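PDB 5V7P: protein-S-isoprenylcysteine O-methyltransferase from Tribolium castaneum, which transfers a methyl group from S-adenosyl-L-methionine to the carboxylate of isoprenylated C-terminal cysteines of proteins, as an integral membrane enzyme. Local coordinates for residues S252-L255 against Q261-D264; H201-Y204 against H209-Y212; G214-S219 against T271-I276. One frame throughout, in Å; residues are numbered along the deposited sequence.

Contact 1 of 3, residues S252-L255 against Q261-D264; sequences SMLL and QYCD. With SAH (S-adenosyl-L-homocysteine), chain C.
Tyr-262 pushes its phenol ring against Leu-254 and Leu-255 in a helix-turn-helix (not the DNA-binding kind), where helix 231-258 passes through a short link into helix 260-268, in the part of the enzyme thought to face the cytoplasm. With CG opposite its backbone N (chi1 -160°), the ring leaves its own helix and enters the hollow between the two leucines. Leu-254 supplies the bump over one face: its CB lies 3.9 Å from the ring centroid, 4° off the normal, a CH-pi contact. Further along, CD1 of Leu-254 covers the phenol end, 3.6 Å from Tyr-262 CZ. Leu-255 fills the side instead, its CD2 standing at the ring edge 4.0 Å from Tyr-262 CD2 and resting also on the backbone N of Cys-263. Branched leucines suit both places, since one methyl can reach the ring while the rest packs elsewhere. Beyond the contact, the hydroxyl of Tyr-262 makes a weak hydrogen bond to Glu-251. With an alanine here, a gap would probably open beside Leu-254 CB and CD1, and Glu-251 would lose this weak partner. The other methyl of Leu-254 turns to the bound ligand: CD2 lies 3.5 Å from O2' of S-adenosyl-L-homocysteine.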
loop_
_atom_site.group_PDB
_atom_site.type_symbol
_atom_site.label_atom_id
_atom_site.label_comp_id
_atom_site.label_asym_id
_atom_site.label_seq_id
_atom_site.Cartn_x
_atom_site.Cartn_y
_atom_site.Cartn_z
ATOM N N SER A 252 -5.634 17.966 -4.148
ATOM C CA SER A 252 -6.610 18.609 -5.021
ATOM C C SER A 252 -8.028 18.228 -4.618
ATOM O O SER A 252 -8.946 19.051 -4.704
ATOM C CB SER A 252 -6.348 18.235 -6.480
ATOM O OG SER A 252 -6.687 16.883 -6.734
ATOM N N MET A 253 -8.225 16.983 -4.172
ATOM C CA MET A 253 -9.534 16.578 -3.671
ATOM C C MET A 253 -9.813 17.179 -2.300
ATOM O O MET A 253 -10.966 17.496 -1.986
ATOM C CB MET A 253 -9.628 15.053 -3.602
ATOM C CG MET A 253 -9.228 14.325 -4.879
ATOM S SD MET A 253 -9.884 15.077 -6.378
ATOM C CE MET A 253 -11.647 15.006 -6.076
ATOM N N LEU A 254 -8.778 17.339 -1.472
ATOM C CA LEU A 254 -8.972 17.937 -0.157
ATOM C C LEU A 254 -9.346 19.410 -0.263
ATOM O O LEU A 254 -10.114 19.913 0.563
ATOM C CB LEU A 254 -7.709 17.765 0.690
ATOM C CG LEU A 254 -7.456 16.346 1.205
ATOM C CD1 LEU A 254 -6.011 16.177 1.644
ATOM C CD2 LEU A 254 -8.399 16.010 2.355
ATOM N N LEU A 255 -8.822 20.113 -1.269
ATOM C CA LEU A 255 -9.181 21.514 -1.450
ATOM C C LEU A 255 -10.646 21.661 -1.842
ATOM O O LEU A 255 -11.329 22.583 -1.381
ATOM C CB LEU A 255 -8.275 22.159 -2.499
ATOM C CG LEU A 255 -6.885 22.572 -2.008
ATOM C CD1 LEU A 255 -5.990 22.928 -3.178
ATOM C CD2 LEU A 255 -6.978 23.744 -1.037
ATOM N N GLN A 261 -10.162 26.162 4.390
ATOM C CA GLN A 261 -9.633 25.515 5.587
ATOM C C GLN A 261 -8.385 24.704 5.266
ATOM O O GLN A 261 -7.420 24.707 6.039
ATOM C CB GLN A 261 -10.699 24.628 6.231
ATOM C CG GLN A 261 -11.604 25.359 7.216
ATOM C CD GLN A 261 -12.590 26.290 6.534
ATOM O OE1 GLN A 261 -12.423 27.511 6.548
ATOM N NE2 GLN A 261 -13.629 25.716 5.941
ATOM N N TYR A 262 -8.378 24.004 4.129
ATOM C CA TYR A 262 -7.173 23.286 3.732
ATOM C C TYR A 262 -6.128 24.225 3.148
ATOM O O TYR A 262 -4.927 23.990 3.319
ATOM C CB TYR A 262 -7.496 22.186 2.722
ATOM C CG TYR A 262 -6.405 21.144 2.656
ATOM C CD1 TYR A 262 -6.315 20.150 3.620
ATOM C CD2 TYR A 262 -5.446 21.169 1.651
ATOM C CE1 TYR A 262 -5.317 19.205 3.581
ATOM C CE2 TYR A 262 -4.440 20.221 1.604
ATOM C CZ TYR A 262 -4.381 19.242 2.574
ATOM O OH TYR A 262 -3.387 18.291 2.545
ATOM N N CYS A 263 -6.558 25.284 2.459
ATOM C CA CYS A 263 -5.607 26.278 1.973
ATOM C C CYS A 263 -4.830 26.889 3.132
ATOM O O CYS A 263 -3.603 27.019 3.072
ATOM C CB CYS A 263 -6.339 27.357 1.174
ATOM S SG CYS A 263 -5.247 28.448 0.232
ATOM N N ASP A 264 -5.530 27.259 4.210
ATOM C CA ASP A 264 -4.848 27.762 5.400
ATOM C C ASP A 264 -3.948 26.694 6.006
ATOM O O ASP A 264 -2.874 27.001 6.538
ATOM C CB ASP A 264 -5.871 28.233 6.435
ATOM C CG ASP A 264 -6.758 29.348 5.919
ATOM O OD1 ASP A 264 -6.325 30.087 5.009
ATOM O OD2 ASP A 264 -7.889 29.487 6.429
HETATM N N SAH C . -2.367 11.769 3.518
HETATM C CA SAH C . -2.732 11.508 4.905
HETATM C CB SAH C . -3.878 10.506 4.974
HETATM C CG SAH C . -3.664 9.237 4.156
HETATM S SD SAH C . -5.173 8.233 4.094
HETATM C C SAH C . -1.534 10.990 5.696
HETATM O O SAH C . -0.519 10.588 5.124
HETATM O OXT SAH C . -1.547 10.959 6.927
HETATM C "C5'" SAH C . -5.838 9.046 2.613
HETATM C "C4'" SAH C . -7.181 9.728 2.844
HETATM O "O4'" SAH C . -7.085 10.637 3.922
HETATM C "C3'" SAH C . -7.596 10.520 1.613
HETATM O "O3'" SAH C . -8.838 10.067 1.126
HETATM C "C2'" SAH C . -7.681 11.964 2.062
HETATM O "O2'" SAH C . -8.853 12.581 1.579
HETATM C "C1'" SAH C . -7.656 11.887 3.586
HETATM N N9 SAH C . -6.884 12.975 4.222
HETATM C C8 SAH C . -5.625 13.410 3.899
HETATM N N7 SAH C . -5.282 14.414 4.736
HETATM C C5 SAH C . -6.303 14.625 5.592
HETATM C C6 SAH C . -6.478 15.522 6.634
HETATM N N6 SAH C . -5.524 16.393 6.949
HETATM N N1 SAH C . -7.657 15.500 7.344
HETATM C C2 SAH C . -8.650 14.600 7.022
HETATM N N3 SAH C . -8.468 13.713 5.984
HETATM C C4 SAH C . -7.314 13.727 5.282
#

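Contact 2 of 3, residues H201-Y204 against H209-Y212; sequences HGVY and HPSY. With SAH (S-adenosyl-L-homocysteine), chain C; MPG ([(Z)-octadec-9-enyl] (2R)-2,3-bis(oxidanyl)propanoate), chain B.
Pro-210 sets its ring on the phenol face of Tyr-204, and the amino-acid end of S-adenosyl-L-homocysteine lies beside the pair. From CB of Tyr-204 the ring is carried away from the carbonyl carbon (chi1 -76°), and its atoms CG, CD1 and CE1 run beneath Pro-210 CG. That proline atom stands 3.6 Å from the ring centroid, 7° off the normal, a CH-pi contact that suits proline, whose compact, conformationally restricted ring presents its CG and CD methylenes to an aromatic face. On the other flank of the ring, CD2 passes 3.8 Å from the adenine N6 of the ligand, and CE2 approaches Pro-210 CD to 3.4 Å. CZ meets both Pro-210 CG and carboxylate OXT. At the tip, OH gives a weak hydrogen bond, 2.8 Å, to OXT. Val-203 CG2 packs against Pro-210 CB and CG, adding a second hydrophobic support.

His-209 is the N-cap of helix 210-225, whose first turn grips the carboxylate. Ser-211 N donates to OXT almost straight (162°), while Ser-211 OG donates to the other oxygen, O, at 2.6 Å; Tyr-212 N reaches the same O at 3.1 Å. The ligand amine in turn donates to His-209 ND1, in the plane of the imidazole, at 3.0 Å, and also lies over one face of the Tyr-212 ring. Glu-251 is hydrogen-bonded to His-209 NE2, so that the imidazole is held at both nitrogens, which should restrict its rotation.

Tyr-204 and residues 209-212 are established S-adenosyl-L-methionine-binding residues. Each carboxylate oxygen has two donors, one of those to OXT being the weak bond from Tyr-204, and the start of a helix, with its partly positive amide groups, would be expected to favour the negative charge there.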
loop_
_atom_site.group_PDB
_atom_site.type_symbol
_atom_site.label_atom_id
_atom_site.label_comp_id
_atom_site.label_asym_id
_atom_site.label_seq_id
_atom_site.Cartn_x
_atom_site.Cartn_y
_atom_site.Cartn_z
ATOM N N HIS A 201 -4.851 18.298 14.097
ATOM C CA HIS A 201 -4.265 18.149 15.419
ATOM C C HIS A 201 -3.393 16.902 15.471
ATOM O O HIS A 201 -3.390 16.074 14.556
ATOM C CB HIS A 201 -5.359 18.085 16.491
ATOM C CG HIS A 201 -6.219 16.862 16.406
ATOM N ND1 HIS A 201 -7.251 16.740 15.501
ATOM C CD2 HIS A 201 -6.206 15.711 17.120
ATOM C CE1 HIS A 201 -7.834 15.564 15.657
ATOM N NE2 HIS A 201 -7.218 14.921 16.634
ATOM N N GLY A 202 -2.650 16.776 16.569
ATOM C CA GLY A 202 -1.742 15.653 16.710
ATOM C C GLY A 202 -0.635 15.719 15.674
ATOM O O GLY A 202 -0.158 16.797 15.304
ATOM N N VAL A 203 -0.219 14.546 15.191
ATOM C CA VAL A 203 0.825 14.493 14.176
ATOM C C VAL A 203 0.419 15.246 12.917
ATOM O O VAL A 203 1.281 15.626 12.119
ATOM C CB VAL A 203 1.192 13.028 13.857
ATOM C CG1 VAL A 203 1.843 12.373 15.069
ATOM C CG2 VAL A 203 -0.032 12.238 13.411
ATOM N N TYR A 204 -0.880 15.484 12.717
ATOM C CA TYR A 204 -1.309 16.308 11.593
ATOM C C TYR A 204 -1.007 17.785 11.808
ATOM O O TYR A 204 -1.143 18.570 10.864
ATOM C CB TYR A 204 -2.800 16.098 11.322
ATOM C CG TYR A 204 -3.068 14.787 10.626
ATOM C CD1 TYR A 204 -3.297 13.626 11.352
ATOM C CD2 TYR A 204 -3.059 14.704 9.241
ATOM C CE1 TYR A 204 -3.525 12.419 10.715
ATOM C CE2 TYR A 204 -3.288 13.508 8.597
ATOM C CZ TYR A 204 -3.517 12.368 9.337
ATOM O OH TYR A 204 -3.743 11.174 8.695
ATOM N N HIS A 209 0.800 15.020 5.844
ATOM C CA HIS A 209 0.653 13.621 5.443
ATOM C C HIS A 209 1.542 12.744 6.316
ATOM O O HIS A 209 2.458 12.075 5.827
ATOM C CB HIS A 209 0.991 13.457 3.963
ATOM C CG HIS A 209 0.285 14.438 3.078
ATOM N ND1 HIS A 209 -1.042 14.307 2.731
ATOM C CD2 HIS A 209 0.720 15.574 2.484
ATOM C CE1 HIS A 209 -1.392 15.316 1.955
ATOM N NE2 HIS A 209 -0.343 16.099 1.790
ATOM N N PRO A 210 1.283 12.710 7.627
ATOM C CA PRO A 210 2.174 11.962 8.529
ATOM C C PRO A 210 2.215 10.468 8.253
ATOM O O PRO A 210 3.238 9.830 8.527
ATOM C CB PRO A 210 1.597 12.266 9.920
ATOM C CG PRO A 210 0.166 12.620 9.670
ATOM C CD PRO A 210 0.144 13.311 8.341
ATOM N N SER A 211 1.136 9.882 7.727
ATOM C CA SER A 211 1.167 8.455 7.424
ATOM C C SER A 211 2.084 8.169 6.240
ATOM O O SER A 211 2.763 7.139 6.211
ATOM C CB SER A 211 -0.249 7.936 7.157
ATOM O OG SER A 211 -0.598 8.032 5.788
ATOM N N TYR A 212 2.133 9.077 5.261
ATOM C CA TYR A 212 3.070 8.906 4.155
ATOM C C TYR A 212 4.501 9.192 4.589
ATOM O O TYR A 212 5.439 8.570 4.077
ATOM C CB TYR A 212 2.678 9.809 2.983
ATOM C CG TYR A 212 1.292 9.547 2.425
ATOM C CD1 TYR A 212 0.626 8.353 2.679
ATOM C CD2 TYR A 212 0.650 10.499 1.645
ATOM C CE1 TYR A 212 -0.639 8.118 2.171
ATOM C CE2 TYR A 212 -0.609 10.269 1.131
ATOM C CZ TYR A 212 -1.249 9.078 1.397
ATOM O OH TYR A 212 -2.507 8.846 0.892
HETATM N N SAH C . -2.367 11.769 3.518
HETATM C CA SAH C . -2.732 11.508 4.905
HETATM C CB SAH C . -3.878 10.506 4.974
HETATM C CG SAH C . -3.664 9.237 4.156
HETATM S SD SAH C . -5.173 8.233 4.094
HETATM C C SAH C . -1.534 10.990 5.696
HETATM O O SAH C . -0.519 10.588 5.124
HETATM O OXT SAH C . -1.547 10.959 6.927
HETATM C "C5'" SAH C . -5.838 9.046 2.613
HETATM C "C4'" SAH C . -7.181 9.728 2.844
HETATM O "O4'" SAH C . -7.085 10.637 3.922
HETATM C "C3'" SAH C . -7.596 10.520 1.613
HETATM O "O3'" SAH C . -8.838 10.067 1.126
HETATM C "C2'" SAH C . -7.681 11.964 2.062
HETATM O "O2'" SAH C . -8.853 12.581 1.579
HETATM C "C1'" SAH C . -7.656 11.887 3.586
HETATM N N9 SAH C . -6.884 12.975 4.222
HETATM C C8 SAH C . -5.625 13.410 3.899
HETATM N N7 SAH C . -5.282 14.414 4.736
HETATM C C5 SAH C . -6.303 14.625 5.592
HETATM C C6 SAH C . -6.478 15.522 6.634
HETATM N N6 SAH C . -5.524 16.393 6.949
HETATM N N1 SAH C . -7.657 15.500 7.344
HETATM C C2 SAH C . -8.650 14.600 7.022
HETATM N N3 SAH C . -8.468 13.713 5.984
HETATM C C4 SAH C . -7.314 13.727 5.282
HETATM C C2 MPG B . -3.986 9.049 18.846
HETATM C C3 MPG B . -2.954 9.029 19.975
HETATM C C4 MPG B . -1.861 8.007 19.674
HETATM C C5 MPG B . -0.602 8.385 20.451
HETATM C C6 MPG B . 0.295 7.159 20.619
HETATM C C7 MPG B . 1.673 7.604 21.107
HETATM C C8 MPG B . 2.713 6.540 20.767
HETATM C C9 MPG B . 3.749 6.479 21.889
HETATM C C10 MPG B . 4.483 5.405 22.102
HETATM C C11 MPG B . 4.343 4.151 21.236
HETATM C C12 MPG B . 5.587 3.275 21.385
HETATM C C13 MPG B . 5.177 1.804 21.450
HETATM C C14 MPG B . 6.413 0.927 21.261
HETATM O O1 MPG B . -6.259 9.753 18.653
HETATM C C1 MPG B . -5.404 8.932 19.400
HETATM C CXD MPG B . -8.686 10.481 18.718
HETATM O O2 MPG B . -9.775 10.073 17.939
HETATM C C21 MPG B . -8.103 11.773 18.153
HETATM O O3 MPG B . -9.141 12.629 17.761
HETATM O O4 MPG B . -7.930 8.252 18.708
HETATM C CX3 MPG B . -7.612 9.395 18.695
#

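Contact 3 of 3, residues G214-S219 against T271-I276; sequences GWFYWS and TGIPFI. With D10 (decane), chain G; MPG ([(Z)-octadec-9-enyl] (2R)-2,3-bis(oxidanyl)propanoate), chain D; D10 (decane), chain F.
Phe-216 and Ile-273 carry the hydrophobic part of this contact between helix 210-225 and the loop after helix 260-268. Phe-216 CG, trans to its backbone N (chi1 177°), carries the ring out to Ile-273, whose CG2 stands over the ring centre, 4.1 Å from the centroid, a CH-pi contact, while its other branch ends with CD1 at 3.9 Å from Phe-216 CB. A beta-branched isoleucine can do both because CG1 and CG2 leave CB in different directions. Pro-274 CD touches Tyr-217 OH at 3.7 Å; this hydroxyl is buried without a hydrogen-bond partner in the model.

The loop is shaped by a type II beta turn from Ile-273 to Ile-276. Pro-274 fits its second position, where a phi near -60° matches the proline ring, and Phe-275 takes positive phi at the third. Gly-272 also has positive phi (109°), where a CB would collide with the carbonyl O of Thr-271.

Hydrogen bonds act within each segment. Thr-271 OG1 donates to Ile-276 O at 2.7 Å, tying the first and last residues of 271-276 together, and Ser-219 OG donates to Phe-216 O.

Lipid-like chains complete the surroundings. One decane runs along the loop and ends with C10 at 3.2 Å from Tyr-217 OH, at the edge of that ring. On the helix, a monoolein-like chain crosses a face of Trp-215, its C10 lying 3.3 Å from Trp-215 CZ2.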
loop_
_atom_site.group_PDB
_atom_site.type_symbol
_atom_site.label_atom_id
_atom_site.label_comp_id
_atom_site.label_asym_id
_atom_site.label_seq_id
_atom_site.Cartn_x
_atom_site.Cartn_y
_atom_site.Cartn_z
ATOM N N GLY A 214 5.746 8.509 7.607
ATOM C CA GLY A 214 6.163 7.274 8.250
ATOM C C GLY A 214 6.427 6.166 7.251
ATOM O O GLY A 214 7.433 5.460 7.338
ATOM N N TRP A 215 5.529 6.007 6.276
ATOM C CA TRP A 215 5.724 4.995 5.245
ATOM C C TRP A 215 6.985 5.274 4.437
ATOM O O TRP A 215 7.757 4.356 4.138
ATOM C CB TRP A 215 4.496 4.950 4.336
ATOM C CG TRP A 215 4.334 3.669 3.582
ATOM C CD1 TRP A 215 5.315 2.786 3.239
ATOM C CD2 TRP A 215 3.109 3.120 3.080
ATOM N NE1 TRP A 215 4.779 1.725 2.553
ATOM C CE2 TRP A 215 3.425 1.906 2.442
ATOM C CE3 TRP A 215 1.775 3.541 3.107
ATOM C CZ2 TRP A 215 2.458 1.106 1.837
ATOM C CZ3 TRP A 215 0.817 2.747 2.506
ATOM C CH2 TRP A 215 1.162 1.544 1.879
ATOM N N PHE A 216 7.214 6.543 4.087
ATOM C CA PHE A 216 8.375 6.913 3.284
ATOM C C PHE A 216 9.673 6.496 3.962
ATOM O O PHE A 216 10.506 5.800 3.366
ATOM C CB PHE A 216 8.354 8.423 3.027
ATOM C CG PHE A 216 9.552 8.935 2.270
ATOM C CD1 PHE A 216 9.744 8.599 0.941
ATOM C CD2 PHE A 216 10.471 9.769 2.882
ATOM C CE1 PHE A 216 10.838 9.071 0.240
ATOM C CE2 PHE A 216 11.567 10.247 2.186
ATOM C CZ PHE A 216 11.749 9.897 0.862
ATOM N N TYR A 217 9.866 6.910 5.214
ATOM C CA TYR A 217 11.113 6.596 5.903
ATOM C C TYR A 217 11.185 5.130 6.305
ATOM O O TYR A 217 12.269 4.537 6.277
ATOM C CB TYR A 217 11.279 7.498 7.123
ATOM C CG TYR A 217 11.673 8.903 6.743
ATOM C CD1 TYR A 217 12.926 9.166 6.205
ATOM C CD2 TYR A 217 10.794 9.962 6.905
ATOM C CE1 TYR A 217 13.293 10.444 5.843
ATOM C CE2 TYR A 217 11.154 11.246 6.546
ATOM C CZ TYR A 217 12.405 11.480 6.017
ATOM O OH TYR A 217 12.777 12.753 5.656
ATOM N N TRP A 218 10.052 4.529 6.671
ATOM C CA TRP A 218 10.040 3.101 6.966
ATOM C C TRP A 218 10.572 2.302 5.785
ATOM O O TRP A 218 11.418 1.416 5.950
ATOM C CB TRP A 218 8.625 2.652 7.325
ATOM C CG TRP A 218 8.504 1.174 7.546
ATOM C CD1 TRP A 218 8.677 0.505 8.720
ATOM C CD2 TRP A 218 8.180 0.180 6.564
ATOM N NE1 TRP A 218 8.482 -0.841 8.534
ATOM C CE2 TRP A 218 8.176 -1.067 7.218
ATOM C CE3 TRP A 218 7.889 0.224 5.196
ATOM C CZ2 TRP A 218 7.893 -2.259 6.554
ATOM C CZ3 TRP A 218 7.609 -0.961 4.538
ATOM C CH2 TRP A 218 7.615 -2.185 5.218
ATOM N N SER A 219 10.095 2.611 4.578
ATOM C CA SER A 219 10.510 1.842 3.410
ATOM C C SER A 219 12.009 1.967 3.173
ATOM O O SER A 219 12.682 0.975 2.869
ATOM C CB SER A 219 9.738 2.299 2.175
ATOM O OG SER A 219 10.031 3.649 1.842
ATOM N N THR A 271 4.156 19.208 3.989
ATOM C CA THR A 271 3.759 17.829 3.718
ATOM C C THR A 271 4.478 16.854 4.642
ATOM O O THR A 271 3.882 15.878 5.110
ATOM C CB THR A 271 4.036 17.474 2.256
ATOM O OG1 THR A 271 5.439 17.586 1.985
ATOM C CG2 THR A 271 3.257 18.390 1.317
ATOM N N GLY A 272 5.759 17.094 4.908
ATOM C CA GLY A 272 6.561 16.225 5.745
ATOM C C GLY A 272 7.601 15.425 4.995
ATOM O O GLY A 272 8.502 14.865 5.632
ATOM N N ILE A 273 7.514 15.350 3.675
ATOM C CA ILE A 273 8.511 14.678 2.846
ATOM C C ILE A 273 9.305 15.752 2.112
ATOM O O ILE A 273 8.700 16.629 1.487
ATOM C CB ILE A 273 7.868 13.699 1.846
ATOM C CG1 ILE A 273 7.167 12.571 2.610
ATOM C CG2 ILE A 273 8.932 13.127 0.899
ATOM C CD1 ILE A 273 6.430 11.573 1.735
ATOM N N PRO A 274 10.637 15.727 2.157
ATOM C CA PRO A 274 11.408 16.799 1.514
ATOM C C PRO A 274 11.128 16.895 0.020
ATOM O O PRO A 274 10.988 15.885 -0.674
ATOM C CB PRO A 274 12.864 16.402 1.785
ATOM C CG PRO A 274 12.804 15.507 2.967
ATOM C CD PRO A 274 11.512 14.765 2.848
ATOM N N PHE A 275 11.052 18.135 -0.467
ATOM C CA PHE A 275 10.923 18.470 -1.883
ATOM C C PHE A 275 9.563 18.109 -2.468
ATOM O O PHE A 275 9.411 18.108 -3.696
ATOM C CB PHE A 275 12.024 17.809 -2.721
ATOM C CG PHE A 275 13.410 18.205 -2.312
ATOM C CD1 PHE A 275 14.012 19.327 -2.855
ATOM C CD2 PHE A 275 14.112 17.459 -1.382
ATOM C CE1 PHE A 275 15.288 19.697 -2.478
ATOM C CE2 PHE A 275 15.387 17.823 -1.001
ATOM C CZ PHE A 275 15.977 18.944 -1.550
ATOM N N ILE A 276 8.572 17.800 -1.635
ATOM C CA ILE A 276 7.199 17.586 -2.084
ATOM C C ILE A 276 6.345 18.718 -1.531
ATOM O O ILE A 276 6.174 18.839 -0.312
ATOM C CB ILE A 276 6.661 16.218 -1.642
ATOM C CG1 ILE A 276 7.477 15.100 -2.307
ATOM C CG2 ILE A 276 5.172 16.090 -1.982
ATOM C CD1 ILE A 276 6.989 13.684 -2.023
HETATM C C1 D10 G . 5.831 21.235 1.874
HETATM C C2 D10 G . 7.283 20.939 2.231
HETATM C C3 D10 G . 7.319 19.946 3.389
HETATM C C4 D10 G . 8.718 19.347 3.511
HETATM C C5 D10 G . 8.967 18.969 4.968
HETATM C C6 D10 G . 10.227 18.114 5.072
HETATM C C7 D10 G . 10.833 18.278 6.465
HETATM C C8 D10 G . 11.524 16.982 6.882
HETATM C C9 D10 G . 10.541 16.113 7.660
HETATM C C10 D10 G . 10.868 14.640 7.429
HETATM C C2 MPG D . 9.746 -1.222 -2.871
HETATM C C3 MPG D . 10.019 0.121 -2.206
HETATM C C4 MPG D . 8.759 0.979 -2.148
HETATM C C5 MPG D . 9.011 2.165 -1.245
HETATM C C6 MPG D . 7.815 3.101 -1.313
HETATM C C7 MPG D . 6.541 2.474 -0.754
HETATM C C8 MPG D . 5.392 2.966 -1.616
HETATM C C9 MPG D . 4.078 2.720 -0.878
HETATM C C10 MPG D . 3.171 1.861 -1.279
HETATM C C11 MPG D . 3.317 1.003 -2.537
HETATM C C12 MPG D . 2.568 -0.306 -2.341
HETATM C C13 MPG D . 1.063 -0.063 -2.321
HETATM C C14 MPG D . 0.404 -1.241 -1.620
HETATM C C15 MPG D . -1.112 -1.173 -1.793
HETATM C C16 MPG D . -1.645 -2.502 -2.322
HETATM O O1 MPG D . 9.469 -2.791 -1.113
HETATM C C1 MPG D . 8.761 -2.071 -2.069
HETATM C CXD MPG D . 9.633 -3.408 1.314
HETATM O O2 MPG D . 10.375 -2.782 2.321
HETATM C C21 MPG D . 10.451 -4.575 0.740
HETATM O O3 MPG D . 11.765 -4.522 1.218
HETATM O O4 MPG D . 8.937 -1.310 0.501
HETATM C CX3 MPG D . 9.313 -2.399 0.218
HETATM C C1 D10 F . 15.618 14.427 6.808
HETATM C C2 D10 F . 15.394 15.906 6.504
HETATM C C3 D10 F . 16.125 16.265 5.211
HETATM C C4 D10 F . 16.250 17.783 5.075
HETATM C C5 D10 F . 14.949 18.389 4.545
HETATM C C6 D10 F . 15.279 19.583 3.654
HETATM C C7 D10 F . 13.992 20.305 3.262
HETATM C C8 D10 F . 14.182 20.983 1.906
HETATM C C9 D10 F . 13.248 22.187 1.801
#

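Contact 2 comes first along the chain and closes before contact 1 opens, whereas the two segments of contact 3 bracket contact 1 in sequence. Contacts 2 and 3 share helix 210-225, with centres about 11 Å apart; they meet where His-209 N probably bonds to Thr-271 O. Between centres, contact 1, formed by helices 231-258 and 260-268, lies about 15 Å from contact 2, which it touches through Tyr-262 OH and His-209 CE1, and about 20 Å from contact 3, which it does not touch. S-adenosyl-L-homocysteine meets contact 1 at its nucleoside and contact 2 mainly at its amino-acid end, while contact 3 joins the C-terminal loop to the helix, thought to span the membrane, that begins at this site.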